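Local coordinates for Aac(6')-ib (Escherichia coli, PDB 2BUE), which probably transfers the acetyl group of acetyl-CoA to the 6'-amino group of aminoglycosides such as kanamycin B, giving resistance to these antibiotics, at residues Leu36-Leu39 against Tyr40-Asn44; Glu66-Pro70 against Ser71-Gln75; Phe144-Pro147 against Glu148-Lys151; Gln190-Gln193 against Ala194-Thr198. The protein carries 2 engineered substitutions. All blocks are in the same frame, centred on the assembly; numbering follows the deposited sequence.

Contact 1: residues Leu36-Leu39 against Tyr40-Asn44; sequences LAML and YEWLN
Over the face of the Trp42 indole lie CG and the carbonyl O of Met38; CG is 4.0 Å from the centroid of the five-membered ring, a CH-pi contact. SD follows farther along, 3.5 Å from CZ2 of Trp42, and meets the six-membered ring obliquely, a Met-aromatic contact. With CG of Met38 anti to the backbone N (chi1 177°) and the chain bending at chi3, the thioether runs beside the indole, pointing the same way. Leu39 crosses the tryptophan at about a right angle, CD1 lying 4.1 Å from CE3. At the edge of the Tyr40 ring sits the carbonyl oxygen of Ala37. All this is built on helix 36-43 of the GNAT domain, where i to i+4 bonds such as Trp42 N to Met38 O (2.9 Å) set the side-chain spacing. Leu39 CG and Leu43 CD1, also four apart, touch at 3.9 Å. Met38 and Leu39 join Trp42 against Ile82, Pro89 and Tyr92 of the sheet, where a flexible thioether and a branched chain fit the broad indole; Leu43 packs instead on Trp52 and Val64. Glu41 forms a salt bridge with Arg45, while ND2 of Asn44 donates to Tyr40 O (3.0 Å) at the helix end.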
loop_
_atom_site.group_PDB
_atom_site.type_symbol
_atom_site.label_atom_id
_atom_site.label_comp_id
_atom_site.label_asym_id
_atom_site.label_seq_id
_atom_site.Cartn_x
_atom_site.Cartn_y
_atom_site.Cartn_z
ATOM N N LEU A 36 10.075 10.234 -9.309
ATOM C CA LEU A 36 11.043 9.271 -8.777
ATOM C C LEU A 36 12.072 9.941 -7.866
ATOM O O LEU A 36 12.433 9.382 -6.827
ATOM C CB LEU A 36 11.722 8.464 -9.881
ATOM C CG LEU A 36 10.774 7.531 -10.653
ATOM C CD1 LEU A 36 11.466 7.053 -11.901
ATOM C CD2 LEU A 36 10.344 6.324 -9.804
ATOM N N ALA A 37 12.513 11.140 -8.235
ATOM C CA ALA A 37 13.466 11.872 -7.364
ATOM C C ALA A 37 12.870 12.141 -5.984
ATOM O O ALA A 37 13.544 11.931 -4.936
ATOM C CB ALA A 37 13.896 13.197 -8.028
ATOM N N MET A 38 11.608 12.585 -5.992
ATOM C CA MET A 38 10.843 12.825 -4.761
ATOM C C MET A 38 10.673 11.538 -3.947
ATOM O O MET A 38 10.915 11.519 -2.733
ATOM C CB MET A 38 9.481 13.435 -5.099
ATOM C CG MET A 38 8.592 13.658 -3.877
ATOM S SD MET A 38 6.997 14.359 -4.350
ATOM C CE MET A 38 6.210 13.014 -5.220
ATOM N N LEU A 39 10.288 10.454 -4.607
ATOM C CA LEU A 39 10.159 9.155 -3.922
ATOM C C LEU A 39 11.497 8.707 -3.284
ATOM O O LEU A 39 11.527 8.233 -2.140
ATOM C CB LEU A 39 9.594 8.106 -4.889
ATOM C CG LEU A 39 9.389 6.723 -4.276
ATOM C CD1 LEU A 39 8.333 6.804 -3.148
ATOM C CD2 LEU A 39 9.008 5.740 -5.399
ATOM N N TYR A 40 12.594 8.901 -4.011
ATOM C CA TYR A 40 13.936 8.613 -3.484
ATOM C C TYR A 40 14.185 9.382 -2.177
ATOM O O TYR A 40 14.593 8.798 -1.159
ATOM C CB TYR A 40 14.989 8.936 -4.558
ATOM C CG TYR A 40 16.381 9.139 -4.000
ATOM C CD1 TYR A 40 17.112 8.071 -3.459
ATOM C CD2 TYR A 40 16.952 10.409 -3.987
ATOM C CE1 TYR A 40 18.400 8.286 -2.933
ATOM C CE2 TYR A 40 18.237 10.626 -3.485
ATOM C CZ TYR A 40 18.951 9.570 -2.965
ATOM O OH TYR A 40 20.208 9.770 -2.455
ATOM N N GLU A 41 13.921 10.688 -2.196
ATOM C CA GLU A 41 14.044 11.485 -0.983
ATOM C C GLU A 41 13.206 10.868 0.160
ATOM O O GLU A 41 13.731 10.632 1.259
ATOM C CB GLU A 41 13.672 12.947 -1.226
ATOM C CG GLU A 41 13.762 13.738 0.060
ATOM C CD GLU A 41 13.514 15.232 -0.101
ATOM O OE1 GLU A 41 13.242 15.701 -1.226
ATOM O OE2 GLU A 41 13.602 15.918 0.951
ATOM N N TRP A 42 11.924 10.601 -0.120
ATOM C CA TRP A 42 11.022 9.986 0.873
ATOM C C TRP A 42 11.544 8.672 1.451
ATOM O O TRP A 42 11.507 8.467 2.678
ATOM C CB TRP A 42 9.642 9.744 0.256
ATOM C CG TRP A 42 8.878 10.992 -0.061
ATOM C CD1 TRP A 42 9.218 12.286 0.247
ATOM C CD2 TRP A 42 7.617 11.045 -0.725
ATOM N NE1 TRP A 42 8.231 13.151 -0.201
ATOM C CE2 TRP A 42 7.236 12.409 -0.799
ATOM C CE3 TRP A 42 6.766 10.062 -1.270
ATOM C CZ2 TRP A 42 6.024 12.823 -1.393
ATOM C CZ3 TRP A 42 5.558 10.468 -1.865
ATOM C CH2 TRP A 42 5.196 11.843 -1.907
ATOM N N LEU A 43 12.004 7.774 0.580
ATOM C CA LEU A 43 12.421 6.439 0.997
ATOM C C LEU A 43 13.675 6.443 1.884
ATOM O O LEU A 43 14.033 5.429 2.480
ATOM C CB LEU A 43 12.595 5.496 -0.212
ATOM C CG LEU A 43 11.288 5.156 -0.945
ATOM C CD1 LEU A 43 11.647 4.358 -2.183
ATOM C CD2 LEU A 43 10.337 4.346 -0.030
ATOM N N ASN A 44 14.329 7.599 1.952
ATOM C CA ASN A 44 15.483 7.780 2.825
ATOM C C ASN A 44 15.213 8.615 4.081
ATOM O O ASN A 44 16.155 8.967 4.829
ATOM C CB ASN A 44 16.654 8.337 2.001
ATOM C CG ASN A 44 17.290 7.263 1.125
ATOM O OD1 ASN A 44 18.094 6.453 1.602
ATOM N ND2 ASN A 44 16.935 7.249 -0.154
#

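Contact 2: residues Glu66-Pro70 against Ser71-Gln75; sequences EQYLP and SVLAQ. With RIO (ribostamycin), chain C.
This is a local helix-to-helix junction: the chain leaves helix 61-68 and starts the short helix 70-74 beside the ribostamycin pocket. Leu69 takes the N-cap position, and its carbonyl oxygen receives Leu73 N at 3.0 Å in a nearly straight bond (167°), with a weaker bond from Val72 N. Pro70 fits the first turn because its ring fixes phi and no N-H is needed there, while its own carbonyl accepts Ala74 N at 2.9 Å. The apolar side chains then fold back over the end of the preceding helix. Val72 places CG1 3.4 Å from Glu66 O and CG2 4.0 Å from Leu69 CB, its side chain lying across that of the leucine at about a right angle. Leu73 has CG anti to its carbonyl carbon (chi1 -70°), which turns the two methyls back toward Gln67 and Tyr68: CD2 comes within 3.2 Å of Gln67 O, and CD1 meets the Tyr68 ring obliquely. CD2 of Leu73 also lies 4.0 Å from C17 of ribostamycin. The phenol of Tyr68 reaches into the pocket, its OH accepting a hydrogen bond of 3.1 Å from O1 of the antibiotic and bonded also to Trp52 NE1. Tyrosine thus gives the sugar an apolar neighbour, met obliquely, as well as a polar end, and the indole N-H probably helps to fix where that hydroxyl sits.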
loop_
_atom_site.group_PDB
_atom_site.type_symbol
_atom_site.label_atom_id
_atom_site.label_comp_id
_atom_site.label_asym_id
_atom_site.label_seq_id
_atom_site.Cartn_x
_atom_site.Cartn_y
_atom_site.Cartn_z
ATOM N N GLU A 66 15.434 2.464 -10.989
ATOM C CA GLU A 66 15.393 1.132 -11.604
ATOM C C GLU A 66 14.233 0.277 -11.120
ATOM O O GLU A 66 13.737 -0.576 -11.873
ATOM C CB GLU A 66 16.703 0.387 -11.335
ATOM C CG GLU A 66 17.878 1.046 -12.032
ATOM C CD GLU A 66 19.236 0.476 -11.634
ATOM O OE1 GLU A 66 19.314 -0.439 -10.777
ATOM O OE2 GLU A 66 20.239 0.955 -12.212
ATOM N N GLN A 67 13.817 0.490 -9.877
ATOM C CA GLN A 67 12.855 -0.393 -9.215
ATOM C C GLN A 67 11.435 0.152 -9.198
ATOM O O GLN A 67 10.469 -0.636 -9.185
ATOM C CB GLN A 67 13.302 -0.699 -7.788
ATOM C CG GLN A 67 14.557 -1.576 -7.786
ATOM C CD GLN A 67 15.220 -1.700 -6.442
ATOM O OE1 GLN A 67 14.559 -1.753 -5.402
ATOM N NE2 GLN A 67 16.548 -1.763 -6.454
ATOM N N TYR A 68 11.308 1.477 -9.192
ATOM C CA TYR A 68 9.987 2.106 -9.028
ATOM C C TYR A 68 9.463 2.804 -10.288
ATOM O O TYR A 68 8.360 3.370 -10.271
ATOM C CB TYR A 68 9.947 3.079 -7.835
ATOM C CG TYR A 68 10.016 2.399 -6.487
ATOM C CD1 TYR A 68 8.839 2.100 -5.781
ATOM C CD2 TYR A 68 11.244 2.056 -5.919
ATOM C CE1 TYR A 68 8.886 1.509 -4.540
ATOM C CE2 TYR A 68 11.312 1.427 -4.667
ATOM C CZ TYR A 68 10.122 1.156 -3.989
ATOM O OH TYR A 68 10.173 0.546 -2.754
ATOM N N LEU A 69 10.234 2.767 -11.383
ATOM C CA LEU A 69 9.728 3.302 -12.647
ATOM C C LEU A 69 8.408 2.589 -12.917
ATOM O O LEU A 69 8.378 1.365 -12.817
ATOM C CB LEU A 69 10.716 3.021 -13.776
ATOM C CG LEU A 69 10.374 3.634 -15.141
ATOM C CD1 LEU A 69 10.396 5.164 -15.108
ATOM C CD2 LEU A 69 11.347 3.053 -16.190
ATOM N N PRO A 70 7.316 3.350 -13.177
ATOM C CA PRO A 70 6.010 2.692 -13.327
ATOM C C PRO A 70 6.015 1.510 -14.312
ATOM O O PRO A 70 5.416 0.476 -14.036
ATOM C CB PRO A 70 5.070 3.846 -13.728
ATOM C CG PRO A 70 5.652 5.035 -12.999
ATOM C CD PRO A 70 7.183 4.817 -13.211
ATOM N N SER A 71 6.722 1.618 -15.432
ATOM C CA SER A 71 6.800 0.495 -16.383
ATOM C C SER A 71 7.501 -0.759 -15.837
ATOM O O SER A 71 7.182 -1.886 -16.229
ATOM C CB SER A 71 7.471 0.948 -17.683
ATOM O OG SER A 71 8.797 1.382 -17.411
ATOM N N VAL A 72 8.458 -0.567 -14.920
ATOM C CA VAL A 72 9.131 -1.698 -14.266
ATOM C C VAL A 72 8.192 -2.348 -13.243
ATOM O O VAL A 72 8.102 -3.570 -13.166
ATOM C CB VAL A 72 10.453 -1.254 -13.566
ATOM C CG1 VAL A 72 11.029 -2.373 -12.702
ATOM C CG2 VAL A 72 11.499 -0.802 -14.609
ATOM N N LEU A 73 7.507 -1.511 -12.457
ATOM C CA LEU A 73 6.541 -2.020 -11.474
ATOM C C LEU A 73 5.425 -2.800 -12.202
ATOM O O LEU A 73 4.948 -3.830 -11.700
ATOM C CB LEU A 73 5.949 -0.874 -10.661
ATOM C CG LEU A 73 6.913 -0.189 -9.673
ATOM C CD1 LEU A 73 6.198 1.026 -9.048
ATOM C CD2 LEU A 73 7.384 -1.206 -8.623
ATOM N N ALA A 74 5.073 -2.324 -13.391
ATOM C CA ALA A 74 4.025 -2.950 -14.227
ATOM C C ALA A 74 4.369 -4.400 -14.513
ATOM O O ALA A 74 3.463 -5.231 -14.633
ATOM C CB ALA A 74 3.831 -2.191 -15.535
ATOM N N GLN A 75 5.666 -4.714 -14.622
ATOM C CA GLN A 75 6.113 -6.104 -14.908
ATOM C C GLN A 75 5.853 -7.055 -13.760
ATOM O O GLN A 75 5.880 -8.276 -13.938
ATOM C CB GLN A 75 7.610 -6.172 -15.248
ATOM C CG GLN A 75 8.149 -5.039 -16.065
ATOM C CD GLN A 75 7.604 -4.978 -17.468
ATOM O OE1 GLN A 75 7.257 -6.000 -18.073
ATOM N NE2 GLN A 75 7.551 -3.769 -18.014
HETATM O O1 RIO C . 7.988 -1.649 -2.937
HETATM C C1 RIO C . 8.005 -1.885 -4.352
HETATM C C2 RIO C . 8.787 -3.178 -4.618
HETATM O O2 RIO C . 8.679 -4.105 -3.518
HETATM C C3 RIO C . 7.580 -4.999 -3.751
HETATM O O3 RIO C . 6.471 -4.679 -2.885
HETATM C C4 RIO C . 5.995 -5.826 -2.077
HETATM C C5 RIO C . 4.949 -6.683 -2.846
HETATM O O4 RIO C . 5.530 -7.250 -4.007
HETATM C C6 RIO C . 4.304 -7.793 -1.997
HETATM N N1 RIO C . 3.201 -8.419 -2.783
HETATM C C7 RIO C . 3.722 -7.198 -0.686
HETATM C C8 RIO C . 4.822 -6.452 0.098
HETATM N N2 RIO C . 4.242 -5.968 1.383
HETATM C C9 RIO C . 5.404 -5.268 -0.749
HETATM O O5 RIO C . 6.514 -4.749 0.039
HETATM C C10 RIO C . 6.608 -3.324 0.028
HETATM O O6 RIO C . 5.786 -2.754 1.018
HETATM C C11 RIO C . 6.195 -2.991 2.412
HETATM C C12 RIO C . 5.245 -2.137 3.286
HETATM N N3 RIO C . 3.931 -2.788 3.406
HETATM C C13 RIO C . 7.680 -2.577 2.642
HETATM O O7 RIO C . 8.055 -2.994 3.976
HETATM C C14 RIO C . 8.590 -3.256 1.588
HETATM O O8 RIO C . 9.997 -2.928 1.773
HETATM C C15 RIO C . 8.110 -2.931 0.164
HETATM N N4 RIO C . 8.908 -3.607 -0.858
HETATM C C16 RIO C . 7.248 -4.877 -5.261
HETATM O O9 RIO C . 7.473 -6.156 -5.832
HETATM C C17 RIO C . 8.352 -3.968 -5.832
HETATM O O10 RIO C . 9.463 -4.818 -6.228
#

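Contact 3: residues Phe144-Pro147 against Glu148-Lys151; sequences FNDP and EVTK. With CA (calcium ion), chain D.
Asp146 and Glu148 meet in a type I beta turn, Asp146 to Val149, within the loop that joins helix 131-144 to strand 151-154, and a calcium ion sits at its outer side. The turn is closed by Val149 N, which donates to Asp146 O over 3.0 Å from above the carbonyl plane. The aspartate side chain adds a second clasp: with CG anti to its backbone N (chi1 178°), the carboxylate swings forward along the turn and OD1 receives Glu148 N at 3.0 Å, approached from above the carboxylate plane. Pro147, between them, has the fixed phi that the second position of such a turn calls for. Glu148 extends beyond CG and binds the calcium ion through OE2 at 2.3 Å. Three waters are also ligands of the metal, and one of them donates to Asp146 OD1 at 2.9 Å, giving that aspartate a second-shell role. The two carboxylates are turned 72° apart; Asp146 OD1 stays 4.6 Å from Glu148 OE2, and the calcium probably eases the repulsion between them. On the inner side Val149 spreads its methyls: CG2 packs 3.7 Å from Asp146 CB, and CG1 comes obliquely to the Phe144 ring, 4.0 Å from CD1. The edge of that ring faces Lys151 N, while Thr150 OG1 bonds to Asp111. A side-chain oxygen taking the N-H two residues on is the signature of an Asx turn, here superposed on the type I turn.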
loop_
_atom_site.group_PDB
_atom_site.type_symbol
_atom_site.label_atom_id
_atom_site.label_comp_id
_atom_site.label_asym_id
_atom_site.label_seq_id
_atom_site.Cartn_x
_atom_site.Cartn_y
_atom_site.Cartn_z
ATOM N N PHE A 144 -12.096 -1.044 -5.305
ATOM C CA PHE A 144 -13.423 -1.644 -5.481
ATOM C C PHE A 144 -14.205 -1.002 -6.651
ATOM O O PHE A 144 -15.195 -1.550 -7.111
ATOM C CB PHE A 144 -14.218 -1.631 -4.180
ATOM C CG PHE A 144 -13.753 -2.672 -3.177
ATOM C CD1 PHE A 144 -13.545 -4.004 -3.580
ATOM C CD2 PHE A 144 -13.592 -2.340 -1.824
ATOM C CE1 PHE A 144 -13.154 -4.994 -2.646
ATOM C CE2 PHE A 144 -13.181 -3.312 -0.880
ATOM C CZ PHE A 144 -12.965 -4.622 -1.287
ATOM N N ASN A 145 -13.744 0.141 -7.129
ATOM C CA ASN A 145 -14.360 0.713 -8.346
ATOM C C ASN A 145 -13.904 0.004 -9.618
ATOM O O ASN A 145 -14.377 0.290 -10.738
ATOM C CB ASN A 145 -14.104 2.223 -8.412
ATOM C CG ASN A 145 -15.098 3.000 -7.573
ATOM O OD1 ASN A 145 -16.217 2.518 -7.334
ATOM N ND2 ASN A 145 -14.709 4.212 -7.121
ATOM N N ASP A 146 -12.991 -0.948 -9.452
ATOM C CA ASP A 146 -12.772 -1.940 -10.489
ATOM C C ASP A 146 -13.656 -3.145 -10.173
ATOM O O ASP A 146 -13.391 -3.862 -9.185
ATOM C CB ASP A 146 -11.284 -2.352 -10.529
ATOM C CG ASP A 146 -11.000 -3.426 -11.577
ATOM O OD1 ASP A 146 -11.939 -3.942 -12.209
ATOM O OD2 ASP A 146 -9.815 -3.770 -11.758
ATOM N N PRO A 147 -14.720 -3.386 -10.985
ATOM C CA PRO A 147 -15.662 -4.475 -10.617
ATOM C C PRO A 147 -15.051 -5.881 -10.585
ATOM O O PRO A 147 -15.653 -6.799 -9.990
ATOM C CB PRO A 147 -16.777 -4.374 -11.683
ATOM C CG PRO A 147 -16.136 -3.638 -12.802
ATOM C CD PRO A 147 -15.133 -2.700 -12.229
ATOM N N GLU A 148 -13.859 -6.046 -11.165
ATOM C CA GLU A 148 -13.185 -7.336 -11.152
ATOM C C GLU A 148 -12.556 -7.663 -9.780
ATOM O O GLU A 148 -12.196 -8.810 -9.509
ATOM C CB GLU A 148 -12.107 -7.344 -12.212
ATOM C CG GLU A 148 -12.658 -7.332 -13.611
ATOM C CD GLU A 148 -11.549 -7.489 -14.615
ATOM O OE1 GLU A 148 -10.574 -8.203 -14.321
ATOM O OE2 GLU A 148 -11.635 -6.885 -15.677
ATOM N N VAL A 149 -12.397 -6.633 -8.962
ATOM C CA VAL A 149 -11.690 -6.790 -7.672
ATOM C C VAL A 149 -12.639 -7.386 -6.630
ATOM O O VAL A 149 -13.756 -6.908 -6.450
ATOM C CB VAL A 149 -11.138 -5.431 -7.212
ATOM C CG1 VAL A 149 -10.630 -5.546 -5.756
ATOM C CG2 VAL A 149 -10.038 -4.951 -8.172
ATOM N N THR A 150 -12.179 -8.419 -5.926
ATOM C CA THR A 150 -13.052 -9.188 -5.016
ATOM C C THR A 150 -12.751 -8.948 -3.535
ATOM O O THR A 150 -13.632 -9.045 -2.670
ATOM C CB THR A 150 -12.871 -10.687 -5.268
ATOM O OG1 THR A 150 -11.468 -11.016 -5.232
ATOM C CG2 THR A 150 -13.468 -11.060 -6.651
ATOM N N LYS A 151 -11.493 -8.618 -3.268
ATOM C CA LYS A 151 -11.010 -8.542 -1.884
ATOM C C LYS A 151 -9.695 -7.784 -1.895
ATOM O O LYS A 151 -8.933 -7.918 -2.859
ATOM C CB LYS A 151 -10.739 -9.975 -1.382
ATOM C CG LYS A 151 -10.245 -10.030 0.067
ATOM C CD LYS A 151 -10.266 -11.478 0.560
ATOM C CE LYS A 151 -9.128 -12.297 -0.024
ATOM N NZ LYS A 151 -9.253 -13.787 0.313
HETATM CA CA CA D . -11.977 -4.847 -16.596
HETATM O O HOH W 1 -8.748 -5.966 -12.614
HETATM O O HOH W 2 -10.662 -3.912 -14.794
HETATM O O HOH W 3 -11.883 -5.957 -18.731
HETATM O O HOH W 4 -14.086 -5.785 -17.525
#

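Contact 4: residues Gln190-Gln193 against Ala194-Thr198; sequences QTRQ and AFERT. With CA (calcium ion), chain E.
With OG1 lying between its backbone N and carbonyl carbon (chi1 64°), Thr191 sets that hydroxyl 3.0 Å from Ala194 N and caps the helix that starts there. In Arg197 CG lies anti to the carbonyl carbon (chi1 -72°), and a bend at chi3 then folds its guanidinium back along the helix, so that Gln193 O lies over one face. NE of Arg197 comes 3.5 Å from Gln193 CG, the amide and guanidinium planes standing 62° apart. Thr191 is the N-cap of helix 192-197, the short C-terminal helix after strand 183-191; threonine suits the cap because its short side chain can return its hydroxyl to an amide of the first turn. Phe195 N bonds to Thr191 O at 3.1 Å, Glu196 N to Arg192 O at 2.9 Å. Glu196 leans on the aliphatic part of Arg192, OE2 being 3.5 Å from CG, whereas the arginine's guanidinium donates to the carbonyls of Val149 and Phe144. The Phe195 ring packs on Val140. At the far end, Thr198 OG1 donates to Ala194 O (3.0 Å), which also takes Thr198 N from the opposite face, and Arg197 O binds a calcium ion at 2.4 Å, with Ser200 O and an oxygen of the C-terminal residue Ala202.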
loop_
_atom_site.group_PDB
_atom_site.type_symbol
_atom_site.label_atom_id
_atom_site.label_comp_id
_atom_site.label_asym_id
_atom_site.label_seq_id
_atom_site.Cartn_x
_atom_site.Cartn_y
_atom_site.Cartn_z
ATOM N N GLN A 190 -10.076 -7.091 3.511
ATOM C CA GLN A 190 -11.363 -6.415 3.463
ATOM C C GLN A 190 -12.060 -6.910 2.186
ATOM O O GLN A 190 -11.558 -6.690 1.093
ATOM C CB GLN A 190 -11.153 -4.907 3.398
ATOM C CG GLN A 190 -12.433 -4.130 3.509
ATOM C CD GLN A 190 -12.245 -2.633 3.644
ATOM O OE1 GLN A 190 -11.117 -2.100 3.832
ATOM N NE2 GLN A 190 -13.361 -1.930 3.594
ATOM N N THR A 191 -13.191 -7.606 2.321
ATOM C CA THR A 191 -13.900 -8.154 1.154
ATOM C C THR A 191 -14.823 -7.100 0.543
ATOM O O THR A 191 -15.212 -6.143 1.205
ATOM C CB THR A 191 -14.789 -9.364 1.536
ATOM O OG1 THR A 191 -15.817 -8.921 2.438
ATOM C CG2 THR A 191 -13.929 -10.492 2.193
ATOM N N ARG A 192 -15.219 -7.317 -0.712
ATOM C CA ARG A 192 -16.154 -6.409 -1.345
ATOM C C ARG A 192 -17.458 -6.396 -0.565
ATOM O O ARG A 192 -18.020 -5.345 -0.383
ATOM C CB ARG A 192 -16.408 -6.796 -2.799
ATOM C CG ARG A 192 -17.414 -5.851 -3.465
ATOM C CD ARG A 192 -17.638 -6.210 -4.925
ATOM N NE ARG A 192 -16.472 -5.901 -5.759
ATOM C CZ ARG A 192 -16.184 -4.687 -6.242
ATOM N NH1 ARG A 192 -16.958 -3.638 -5.961
ATOM N NH2 ARG A 192 -15.073 -4.520 -6.976
ATOM N N GLN A 193 -17.914 -7.565 -0.095
ATOM C CA GLN A 193 -19.183 -7.633 0.667
ATOM C C GLN A 193 -19.123 -6.766 1.927
ATOM O O GLN A 193 -20.077 -6.039 2.242
ATOM C CB GLN A 193 -19.551 -9.075 1.018
ATOM C CG GLN A 193 -20.974 -9.200 1.639
ATOM C CD GLN A 193 -21.406 -10.647 1.921
ATOM O OE1 GLN A 193 -20.709 -11.404 2.619
ATOM N NE2 GLN A 193 -22.581 -11.026 1.396
ATOM N N ALA A 194 -17.985 -6.815 2.629
ATOM C CA ALA A 194 -17.790 -5.962 3.809
ATOM C C ALA A 194 -17.850 -4.487 3.473
ATOM O O ALA A 194 -18.485 -3.705 4.194
ATOM C CB ALA A 194 -16.447 -6.306 4.519
ATOM N N PHE A 195 -17.191 -4.104 2.375
ATOM C CA PHE A 195 -17.154 -2.720 1.911
ATOM C C PHE A 195 -18.582 -2.232 1.601
ATOM O O PHE A 195 -18.962 -1.118 1.984
ATOM C CB PHE A 195 -16.251 -2.621 0.668
ATOM C CG PHE A 195 -16.159 -1.251 0.096
ATOM C CD1 PHE A 195 -15.318 -0.299 0.663
ATOM C CD2 PHE A 195 -16.933 -0.900 -1.031
ATOM C CE1 PHE A 195 -15.221 0.995 0.114
ATOM C CE2 PHE A 195 -16.849 0.374 -1.584
ATOM C CZ PHE A 195 -16.002 1.334 -1.015
ATOM N N GLU A 196 -19.348 -3.068 0.904
ATOM C CA GLU A 196 -20.758 -2.768 0.576
ATOM C C GLU A 196 -21.581 -2.550 1.844
ATOM O O GLU A 196 -22.270 -1.533 1.980
ATOM C CB GLU A 196 -21.371 -3.910 -0.238
ATOM C CG GLU A 196 -20.823 -4.027 -1.674
ATOM C CD GLU A 196 -21.207 -5.326 -2.343
ATOM O OE1 GLU A 196 -21.848 -6.192 -1.700
ATOM O OE2 GLU A 196 -20.849 -5.517 -3.515
ATOM N N ARG A 197 -21.470 -3.493 2.782
ATOM C CA ARG A 197 -22.246 -3.443 4.034
ATOM C C ARG A 197 -21.945 -2.201 4.842
ATOM O O ARG A 197 -22.850 -1.633 5.482
ATOM C CB ARG A 197 -22.006 -4.696 4.868
ATOM C CG ARG A 197 -22.657 -5.944 4.317
ATOM C CD ARG A 197 -22.449 -7.130 5.272
ATOM N NE ARG A 197 -21.324 -8.013 4.920
ATOM C CZ ARG A 197 -20.158 -8.078 5.572
ATOM N NH1 ARG A 197 -19.910 -7.293 6.615
ATOM N NH2 ARG A 197 -19.222 -8.929 5.171
ATOM N N THR A 198 -20.697 -1.740 4.796
ATOM C CA THR A 198 -20.283 -0.607 5.622
ATOM C C THR A 198 -20.433 0.756 4.965
ATOM O O THR A 198 -20.082 1.773 5.573
ATOM C CB THR A 198 -18.856 -0.777 6.188
ATOM O OG1 THR A 198 -17.925 -0.911 5.107
ATOM C CG2 THR A 198 -18.791 -2.023 7.097
HETATM CA CA CA E . -25.153 -1.390 5.944
HETATM O O HOH W 5 -24.405 -1.449 8.137
#

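How the contacts relate
From the N terminus the four contacts follow one another in series, none enclosing or crossing another, and each closes no more than a helical turn or a tight turn. Contact 1 and contact 2 touch: Leu36, Leu39 and Leu43 of helix 36-43 pack on Tyr68, and Leu36 also on Leu69, so helix 36-43 backs the tyrosine that lines the antibiotic pocket. Contacts 3 and 4 meet on the far side of the chain's centre from contact 1, where the ring of Phe144 meets that of Phe195 and the loop before strand 151-154 is joined to the C-terminal helix. About 21 Å separates the nearest atoms of contacts 1 and 3, with the central sheet linking both regions.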